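Local coordinates for glycerate 2-kinase (Pyrococcus horikoshii, PDB 1X3L), which catalyses the ATP-dependent phosphorylation of D-glycerate to 2-phosphoglycerate, and can also use other nucleotides or pyrophosphate as phosphate donor, at residues K50-A64 / D123-F137. Residues are numbered along the deposited sequence; the frame is centred on the assembly and turned at random.
Sequences KVYVIALGKAACEMA and DIVFILISGGGSALF. With SO4 (sulfate ion), chain B.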
# COMPACT_ATOMS: atom_id res chain seq x y z
N LYS A 50 -19.88 8.43 -21.67
CA LYS A 50 -18.78 9.29 -21.28
C LYS A 50 -17.96 8.64 -20.17
O LYS A 50 -18.37 7.63 -19.59
CB LYS A 50 -19.31 10.65 -20.80
CG LYS A 50 -19.98 11.47 -21.88
CD LYS A 50 -20.49 12.79 -21.32
CE LYS A 50 -21.14 13.64 -22.40
NZ LYS A 50 -22.30 12.93 -23.02
N VAL A 51 -16.79 9.21 -19.88
CA VAL A 51 -15.92 8.68 -18.84
C VAL A 51 -15.67 9.73 -17.76
O VAL A 51 -15.29 10.86 -18.05
CB VAL A 51 -14.56 8.25 -19.42
CG1 VAL A 51 -13.65 7.74 -18.30
CG2 VAL A 51 -14.76 7.17 -20.46
N TYR A 52 -15.89 9.34 -16.51
CA TYR A 52 -15.70 10.23 -15.38
C TYR A 52 -14.60 9.67 -14.48
O TYR A 52 -14.30 8.48 -14.52
CB TYR A 52 -17.00 10.36 -14.59
CG TYR A 52 -18.08 11.14 -15.31
CD1 TYR A 52 -18.05 12.54 -15.34
CD2 TYR A 52 -19.11 10.49 -15.99
CE1 TYR A 52 -19.02 13.27 -16.02
CE2 TYR A 52 -20.09 11.21 -16.68
CZ TYR A 52 -20.03 12.60 -16.70
OH TYR A 52 -20.98 13.33 -17.38
N VAL A 53 -14.00 10.54 -13.67
CA VAL A 53 -12.94 10.10 -12.76
C VAL A 53 -13.12 10.64 -11.35
O VAL A 53 -13.32 11.83 -11.15
CB VAL A 53 -11.55 10.55 -13.26
CG1 VAL A 53 -10.50 10.27 -12.18
CG2 VAL A 53 -11.18 9.83 -14.54
N ILE A 54 -13.04 9.74 -10.38
CA ILE A 54 -13.12 10.11 -8.98
C ILE A 54 -11.90 9.48 -8.32
O ILE A 54 -11.83 8.26 -8.15
CB ILE A 54 -14.40 9.56 -8.31
CG1 ILE A 54 -15.64 10.24 -8.92
CG2 ILE A 54 -14.34 9.80 -6.80
CD1 ILE A 54 -16.96 9.69 -8.40
N ALA A 55 -10.93 10.32 -7.96
CA ALA A 55 -9.70 9.85 -7.34
C ALA A 55 -9.55 10.34 -5.91
O ALA A 55 -9.87 11.49 -5.60
CB ALA A 55 -8.51 10.30 -8.17
N LEU A 56 -9.06 9.46 -5.05
CA LEU A 56 -8.87 9.77 -3.64
C LEU A 56 -7.65 9.05 -3.08
O LEU A 56 -7.50 7.83 -3.25
CB LEU A 56 -10.10 9.38 -2.83
CG LEU A 56 -10.63 7.96 -3.10
CD1 LEU A 56 -10.89 7.23 -1.79
CD2 LEU A 56 -11.90 8.06 -3.94
N GLY A 57 -6.78 9.80 -2.42
CA GLY A 57 -5.58 9.23 -1.85
C GLY A 57 -4.38 10.08 -2.20
O GLY A 57 -4.50 11.05 -2.94
N LYS A 58 -3.23 9.71 -1.66
CA LYS A 58 -2.00 10.45 -1.90
C LYS A 58 -1.54 10.44 -3.36
O LYS A 58 -0.81 11.34 -3.78
CB LYS A 58 -0.89 9.90 -1.00
CG LYS A 58 -1.16 10.09 0.48
CD LYS A 58 -0.10 9.41 1.33
CE LYS A 58 -0.41 9.55 2.82
NZ LYS A 58 0.56 8.79 3.65
N ALA A 59 -1.97 9.45 -4.13
CA ALA A 59 -1.59 9.37 -5.54
C ALA A 59 -2.75 9.68 -6.48
O ALA A 59 -2.71 9.36 -7.67
CB ALA A 59 -1.03 7.98 -5.85
N ALA A 60 -3.79 10.31 -5.95
CA ALA A 60 -4.97 10.66 -6.73
C ALA A 60 -4.64 11.36 -8.05
O ALA A 60 -5.13 10.95 -9.11
CB ALA A 60 -5.90 11.53 -5.89
N CYS A 61 -3.82 12.40 -7.99
CA CYS A 61 -3.45 13.14 -9.19
C CYS A 61 -2.62 12.33 -10.17
O CYS A 61 -2.85 12.39 -11.38
CB CYS A 61 -2.69 14.42 -8.82
SG CYS A 61 -3.73 15.65 -8.01
N GLU A 62 -1.66 11.57 -9.66
CA GLU A 62 -0.84 10.75 -10.55
C GLU A 62 -1.69 9.69 -11.25
O GLU A 62 -1.56 9.48 -12.45
CB GLU A 62 0.32 10.11 -9.78
CG GLU A 62 1.50 11.06 -9.59
CD GLU A 62 2.16 11.44 -10.91
OE1 GLU A 62 2.90 10.60 -11.48
OE2 GLU A 62 1.93 12.57 -11.39
N MET A 63 -2.58 9.04 -10.51
CA MET A 63 -3.43 8.02 -11.11
C MET A 63 -4.38 8.65 -12.13
O MET A 63 -4.58 8.13 -13.22
CB MET A 63 -4.21 7.27 -10.03
CG MET A 63 -3.32 6.35 -9.18
SD MET A 63 -4.14 5.63 -7.75
CE MET A 63 -5.03 4.25 -8.53
N ALA A 64 -4.95 9.80 -11.76
CA ALA A 64 -5.87 10.52 -12.64
C ALA A 64 -5.18 10.95 -13.93
O ALA A 64 -5.77 10.89 -15.01
CB ALA A 64 -6.41 11.76 -11.92
N ASP A 123 -22.63 5.41 -18.70
CA ASP A 123 -21.31 6.02 -18.58
C ASP A 123 -20.39 5.14 -17.73
O ASP A 123 -20.85 4.27 -16.99
CB ASP A 123 -21.40 7.40 -17.92
CG ASP A 123 -22.23 8.37 -18.72
OD1 ASP A 123 -22.16 8.34 -19.97
OD2 ASP A 123 -22.94 9.19 -18.10
N ILE A 124 -19.09 5.39 -17.83
CA ILE A 124 -18.10 4.66 -17.07
C ILE A 124 -17.49 5.60 -16.04
O ILE A 124 -17.17 6.75 -16.35
CB ILE A 124 -16.97 4.12 -17.98
CG1 ILE A 124 -17.53 3.08 -18.95
CG2 ILE A 124 -15.84 3.52 -17.13
CD1 ILE A 124 -16.48 2.45 -19.85
N VAL A 125 -17.35 5.12 -14.80
CA VAL A 125 -16.77 5.94 -13.74
C VAL A 125 -15.57 5.25 -13.11
O VAL A 125 -15.70 4.20 -12.48
CB VAL A 125 -17.80 6.21 -12.61
CG1 VAL A 125 -17.15 7.06 -11.53
CG2 VAL A 125 -19.03 6.92 -13.18
N PHE A 126 -14.39 5.84 -13.30
CA PHE A 126 -13.16 5.30 -12.72
C PHE A 126 -13.04 5.78 -11.28
O PHE A 126 -13.18 6.97 -11.00
CB PHE A 126 -11.93 5.80 -13.50
CG PHE A 126 -11.59 4.98 -14.70
CD1 PHE A 126 -10.86 3.80 -14.58
CD2 PHE A 126 -12.00 5.38 -15.97
CE1 PHE A 126 -10.54 3.04 -15.69
CE2 PHE A 126 -11.68 4.63 -17.10
CZ PHE A 126 -10.95 3.46 -16.96
N ILE A 127 -12.81 4.85 -10.36
CA ILE A 127 -12.62 5.20 -8.95
C ILE A 127 -11.16 4.84 -8.69
O ILE A 127 -10.80 3.66 -8.74
CB ILE A 127 -13.53 4.36 -8.03
CG1 ILE A 127 -14.99 4.51 -8.45
CG2 ILE A 127 -13.35 4.81 -6.58
CD1 ILE A 127 -15.55 5.92 -8.27
N LEU A 128 -10.33 5.84 -8.45
CA LEU A 128 -8.90 5.63 -8.23
C LEU A 128 -8.57 5.78 -6.74
O LEU A 128 -8.66 6.87 -6.17
CB LEU A 128 -8.10 6.63 -9.08
CG LEU A 128 -8.54 6.71 -10.56
CD1 LEU A 128 -7.66 7.69 -11.33
CD2 LEU A 128 -8.45 5.32 -11.20
N ILE A 129 -8.19 4.67 -6.12
CA ILE A 129 -7.91 4.66 -4.69
C ILE A 129 -6.45 4.39 -4.30
O ILE A 129 -5.80 3.48 -4.81
CB ILE A 129 -8.81 3.61 -3.99
CG1 ILE A 129 -10.27 3.82 -4.42
CG2 ILE A 129 -8.68 3.74 -2.48
CD1 ILE A 129 -11.24 2.76 -3.88
N SER A 130 -5.95 5.21 -3.38
CA SER A 130 -4.59 5.07 -2.87
C SER A 130 -4.58 5.38 -1.38
O SER A 130 -5.63 5.63 -0.79
CB SER A 130 -3.61 5.98 -3.63
OG SER A 130 -4.09 7.31 -3.70
N GLY A 131 -3.40 5.37 -0.77
CA GLY A 131 -3.28 5.62 0.66
C GLY A 131 -3.80 6.96 1.15
O GLY A 131 -3.70 7.97 0.45
N GLY A 132 -4.35 6.96 2.36
CA GLY A 132 -4.88 8.18 2.95
C GLY A 132 -6.31 8.53 2.58
O GLY A 132 -6.83 9.57 3.00
N GLY A 133 -6.95 7.68 1.78
CA GLY A 133 -8.31 7.94 1.37
C GLY A 133 -9.36 8.08 2.46
O GLY A 133 -10.39 8.72 2.23
N SER A 134 -9.13 7.50 3.63
CA SER A 134 -10.11 7.60 4.72
C SER A 134 -10.31 9.01 5.25
O SER A 134 -11.45 9.45 5.44
CB SER A 134 -9.73 6.68 5.88
OG SER A 134 -9.90 5.32 5.53
N ALA A 135 -9.21 9.72 5.48
CA ALA A 135 -9.27 11.09 6.00
C ALA A 135 -9.47 12.12 4.89
O ALA A 135 -10.19 13.11 5.07
CB ALA A 135 -8.00 11.40 6.78
N LEU A 136 -8.84 11.88 3.75
CA LEU A 136 -8.93 12.79 2.61
C LEU A 136 -10.28 12.80 1.92
O LEU A 136 -10.66 13.79 1.30
CB LEU A 136 -7.88 12.41 1.57
CG LEU A 136 -6.40 12.56 1.92
CD1 LEU A 136 -5.55 11.90 0.83
CD2 LEU A 136 -6.05 14.04 2.07
N PHE A 137 -11.01 11.69 2.04
CA PHE A 137 -12.30 11.56 1.38
C PHE A 137 -13.35 11.08 2.37
O PHE A 137 -13.48 9.89 2.63
CB PHE A 137 -12.15 10.54 0.25
CG PHE A 137 -13.29 10.52 -0.72
CD1 PHE A 137 -13.39 11.49 -1.71
CD2 PHE A 137 -14.23 9.49 -0.68
CE1 PHE A 137 -14.41 11.44 -2.65
CE2 PHE A 137 -15.25 9.43 -1.62
CZ PHE A 137 -15.34 10.41 -2.61
S SO4 B . -6.14 4.65 4.78
O1 SO4 B . -7.11 3.55 4.66
O2 SO4 B . -5.55 4.62 6.13
O3 SO4 B . -6.82 5.95 4.57
O4 SO4 B . -5.09 4.50 3.77
O HOH W 1 -22.77 11.75 -18.80
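Strands 51-56 and 124-129 run parallel as central neighbours in a six-stranded sheet, joined by alternating backbone bonds from Ile124 N to Lys50 O through Ser130 N to Leu56 O.

At the strand starts, Asp123 turns its carboxylate back to Lys50 N, which meets OD1 at 2.8 Å in a nearly straight bond (174°) from above the carboxylate plane. OD2 lies at the edge of the Tyr52 ring; one water links it to Tyr52 OH, and Arg120 N is its second partner. Replaced by alanine, this position would probably leave Lys50 N and Arg120 N without their carboxylate acceptor and break the water link to Tyr52 OH.

Apolar side chains fill both faces. Leu56, with CG in the crowded position between N and C (chi1 48°), sets CD2 over the centre of the Phe137 ring, 4.1 Å from the centroid, a CH-pi contact. On the other face Leu128 CD1 presses on the backbone of helix 60-70, 3.5 Å from Ala64 N, while Met63 runs past it in the opposite direction. Ala55 CB lies 3.8 Å from Leu128 CB, and as a bare methyl adds no further bulk there.

Beyond the strands, Ser130 OG accepts from Ala59 N (3.0 Å), and Gly131 O from Lys58 N (2.8 Å). Any CB on Gly57 would strike Ser130 OG, so glycine suits this turn.

Gly132 N, at the N-cap, and Ser134 N, in the first turn of helix 133-136, bind sulfate O4 and O3, both at 2.9 Å; Ala206 N also holds this ion, probably from the crystallisation liquor. Main-chain N-H groups thus form an anion site near Lys58, which probably binds substrate, consistent with a phosphate-handling pocket.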